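Local atomic coordinates of starch synthase I (PDB entry 4HLN), a protein that belongs to the plant starch synthases, two-domain glycosyltransferases of the GT-B fold, and carries a bound glycan in this model. Residues S311-L316 against E343-L348. Residues are numbered along the deposited sequence; the frame is centred on the assembly and turned at random.
Sequences STYPDL and EAVNFL
With chi1 at -65°, Val345 sets CG1 beside its own backbone N and CG2 between that N and the carbonyl carbon; the two methyls reach Tyr313 and Thr312 of the 3-10 turn 311-316. CG2 meets Thr312 OG1 at 3.7 Å, while CG1 lies 4.1 Å from Tyr313 CB and stands at the edge of the tyrosine ring, near its plane. The approach to Thr312 is van der Waals contact; the polar needs of that hydroxyl are met by Pro309 O and by Gln236 NE2. The hydroxyl of Tyr313 is hydrogen-bonded to Pro319 O and its ring meets Tyr323 edge-to-face. Leu316, one turn further on, points its CB toward 343-348 and brings both methyls to Phe347: CD2 comes within 4.1 Å of CZ, and CD1 within 4.2 Å of CE1. CD2 meets the ring at its edge, near its plane, while CD1 stands off the plane beside CE1. No hydrogen bond joins the two segments, and the 190 Å² buried between them comes mainly from apolar side chains. Inside the turn, Leu316 N donates to Tyr313 O (3.1 Å), a bond that closes one turn between the residues bearing the tyrosine and leucine side chains. Helix 235-252 adds Gln236 and Thr240, and Leu326 packs on Tyr313, Leu316 and Val345. Asn346, at the N-cap of helix 347-354, bonds through OD1 to Lys349 N and thereby caps the helix whose first residue is Phe347. The arrangement is apolar packing of a 3-10 turn against a strand-to-helix junction: it packs the connection that follows edge strand 307-309 against 343-346, the central strand of a small antiparallel three-stranded sheet within the starch synthase catalytic domain.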
ATOM      1  N   SER A 311      11.796 -28.469  -7.509  1.00 42.69           N
ATOM      2  CA  SER A 311      11.901 -29.324  -8.675  1.00 37.10           C
ATOM      3  C   SER A 311      11.464 -28.550  -9.915  1.00 44.45           C
ATOM      4  O   SER A 311      11.727 -28.971 -11.040  1.00 41.74           O
ATOM      5  CB  SER A 311      11.022 -30.561  -8.488  1.00 37.53           C
ATOM      6  OG  SER A 311       9.644 -30.195  -8.383  1.00 52.10           O
ATOM      7  N   THR A 312      10.794 -27.421  -9.698  1.00 35.29           N
ATOM      8  CA  THR A 312      10.279 -26.617 -10.795  1.00 40.54           C
ATOM      9  C   THR A 312      11.288 -25.628 -11.317  1.00 45.83           C
ATOM     10  O   THR A 312      11.057 -25.015 -12.369  1.00 54.14           O
ATOM     11  CB  THR A 312       9.060 -25.776 -10.388  1.00 43.62           C
ATOM     12  OG1 THR A 312       9.455 -24.771  -9.430  1.00 41.73           O
ATOM     13  CG2 THR A 312       7.955 -26.659  -9.832  1.00 26.34           C
ATOM     14  N   TYR A 313      12.387 -25.436 -10.589  1.00 36.96           N
ATOM     15  CA  TYR A 313      13.394 -24.457 -11.031  1.00 38.20           C
ATOM     16  C   TYR A 313      13.768 -24.523 -12.517  1.00 42.19           C
ATOM     17  O   TYR A 313      13.846 -23.489 -13.168  1.00 45.66           O
ATOM     18  CB  TYR A 313      14.667 -24.501 -10.205  1.00 31.04           C
ATOM     19  CG  TYR A 313      15.653 -23.454 -10.653  1.00 40.40           C
ATOM     20  CD1 TYR A 313      16.734 -23.780 -11.474  1.00 44.34           C
ATOM     21  CD2 TYR A 313      15.491 -22.128 -10.282  1.00 38.74           C
ATOM     22  CE1 TYR A 313      17.636 -22.808 -11.900  1.00 38.80           C
ATOM     23  CE2 TYR A 313      16.384 -21.156 -10.698  1.00 44.19           C
ATOM     24  CZ  TYR A 313      17.447 -21.493 -11.512  1.00 45.11           C
ATOM     25  OH  TYR A 313      18.319 -20.504 -11.910  1.00 43.96           O
ATOM     26  N   PRO A 314      13.998 -25.728 -13.060  1.00 47.91           N
ATOM     27  CA  PRO A 314      14.390 -25.793 -14.476  1.00 38.18           C
ATOM     28  C   PRO A 314      13.304 -25.252 -15.405  1.00 46.54           C
ATOM     29  O   PRO A 314      13.615 -24.698 -16.456  1.00 54.57           O
ATOM     30  CB  PRO A 314      14.608 -27.295 -14.719  1.00 42.46           C
ATOM     31  CG  PRO A 314      14.752 -27.911 -13.336  1.00 39.49           C
ATOM     32  CD  PRO A 314      13.872 -27.069 -12.458  1.00 46.79           C
ATOM     33  N   ASP A 315      12.040 -25.385 -15.024  1.00 45.32           N
ATOM     34  CA  ASP A 315      10.974 -24.816 -15.848  1.00 44.31           C
ATOM     35  C   ASP A 315      11.078 -23.292 -16.084  1.00 39.72           C
ATOM     36  O   ASP A 315      10.540 -22.785 -17.060  1.00 45.17           O
ATOM     37  CB  ASP A 315       9.602 -25.176 -15.284  1.00 46.42           C
ATOM     38  CG  ASP A 315       9.232 -26.611 -15.556  1.00 66.57           C
ATOM     39  OD1 ASP A 315       9.469 -27.065 -16.700  1.00 69.11           O
ATOM     40  OD2 ASP A 315       8.725 -27.288 -14.627  1.00 71.12           O
ATOM     41  N   LEU A 316      11.756 -22.569 -15.200  1.00 34.97           N
ATOM     42  CA  LEU A 316      11.833 -21.109 -15.310  1.00 40.46           C
ATOM     43  C   LEU A 316      12.759 -20.628 -16.428  1.00 48.38           C
ATOM     44  O   LEU A 316      12.801 -19.446 -16.722  1.00 40.36           O
ATOM     45  CB  LEU A 316      12.249 -20.470 -13.977  1.00 35.96           C
ATOM     46  CG  LEU A 316      11.458 -20.927 -12.741  1.00 41.68           C
ATOM     47  CD1 LEU A 316      12.001 -20.295 -11.469  1.00 31.75           C
ATOM     48  CD2 LEU A 316       9.956 -20.652 -12.879  1.00 31.20           C
ATOM     49  N   GLU A 343      12.406 -28.055   0.349  1.00 46.61           N
ATOM     50  CA  GLU A 343      13.104 -27.273  -0.672  1.00 45.23           C
ATOM     51  C   GLU A 343      12.164 -26.607  -1.673  1.00 44.79           C
ATOM     52  O   GLU A 343      11.336 -27.273  -2.304  1.00 38.32           O
ATOM     53  CB  GLU A 343      14.098 -28.155  -1.423  1.00 48.04           C
ATOM     54  CG  GLU A 343      15.269 -28.612  -0.577  1.00 60.37           C
ATOM     55  CD  GLU A 343      16.020 -29.782  -1.201  1.00 80.82           C
ATOM     56  OE1 GLU A 343      15.398 -30.563  -1.969  1.00 87.92           O
ATOM     57  OE2 GLU A 343      17.232 -29.920  -0.909  1.00 81.17           O
ATOM     58  N   ALA A 344      12.321 -25.296  -1.840  1.00 37.93           N
ATOM     59  CA  ALA A 344      11.418 -24.535  -2.695  1.00 33.55           C
ATOM     60  C   ALA A 344      12.112 -23.457  -3.531  1.00 40.27           C
ATOM     61  O   ALA A 344      13.286 -23.158  -3.343  1.00 40.96           O
ATOM     62  CB  ALA A 344      10.388 -23.892  -1.843  1.00 20.84           C
ATOM     63  N   VAL A 345      11.356 -22.860  -4.441  1.00 37.32           N
ATOM     64  CA  VAL A 345      11.755 -21.595  -5.038  1.00 37.21           C
ATOM     65  C   VAL A 345      10.779 -20.522  -4.616  1.00 39.05           C
ATOM     66  O   VAL A 345       9.590 -20.776  -4.446  1.00 42.41           O
ATOM     67  CB  VAL A 345      11.836 -21.658  -6.554  1.00 34.40           C
ATOM     68  CG1 VAL A 345      12.952 -22.612  -6.953  1.00 43.41           C
ATOM     69  CG2 VAL A 345      10.510 -22.103  -7.124  1.00 42.23           C
ATOM     70  N   ASN A 346      11.299 -19.320  -4.432  1.00 40.88           N
ATOM     71  CA  ASN A 346      10.531 -18.257  -3.830  1.00 42.16           C
ATOM     72  C   ASN A 346      10.691 -16.965  -4.631  1.00 39.28           C
ATOM     73  O   ASN A 346      11.645 -16.218  -4.441  1.00 37.80           O
ATOM     74  CB  ASN A 346      10.988 -18.075  -2.378  1.00 42.55           C
ATOM     75  CG  ASN A 346      10.160 -17.044  -1.622  1.00 40.42           C
ATOM     76  OD1 ASN A 346       9.684 -16.064  -2.200  1.00 39.30           O
ATOM     77  ND2 ASN A 346      10.006 -17.250  -0.311  1.00 29.38           N
ATOM     78  N   PHE A 347       9.735 -16.707  -5.515  1.00 35.66           N
ATOM     79  CA  PHE A 347       9.743 -15.510  -6.341  1.00 31.55           C
ATOM     80  C   PHE A 347      10.094 -14.226  -5.612  1.00 33.35           C
ATOM     81  O   PHE A 347      11.047 -13.538  -5.998  1.00 38.21           O
ATOM     82  CB  PHE A 347       8.425 -15.339  -7.096  1.00 33.60           C
ATOM     83  CG  PHE A 347       8.378 -16.081  -8.411  1.00 44.75           C
ATOM     84  CD1 PHE A 347       9.039 -17.300  -8.565  1.00 41.03           C
ATOM     85  CD2 PHE A 347       7.681 -15.558  -9.496  1.00 50.61           C
ATOM     86  CE1 PHE A 347       8.986 -17.990  -9.764  1.00 39.20           C
ATOM     87  CE2 PHE A 347       7.627 -16.237 -10.699  1.00 47.03           C
ATOM     88  CZ  PHE A 347       8.280 -17.460 -10.833  1.00 44.97           C
ATOM     89  N   LEU A 348       9.313 -13.888  -4.591  1.00 35.44           N
ATOM     90  CA  LEU A 348       9.515 -12.648  -3.850  1.00 32.14           C
ATOM     91  C   LEU A 348      10.920 -12.607  -3.275  1.00 42.92           C
ATOM     92  O   LEU A 348      11.614 -11.590  -3.371  1.00 43.02           O
ATOM     93  CB  LEU A 348       8.488 -12.537  -2.728  1.00 40.79           C
ATOM     94  CG  LEU A 348       8.317 -11.145  -2.136  1.00 34.87           C
ATOM     95  CD1 LEU A 348       7.833 -10.239  -3.225  1.00 32.78           C
ATOM     96  CD2 LEU A 348       7.305 -11.164  -1.008  1.00 42.19           C
TER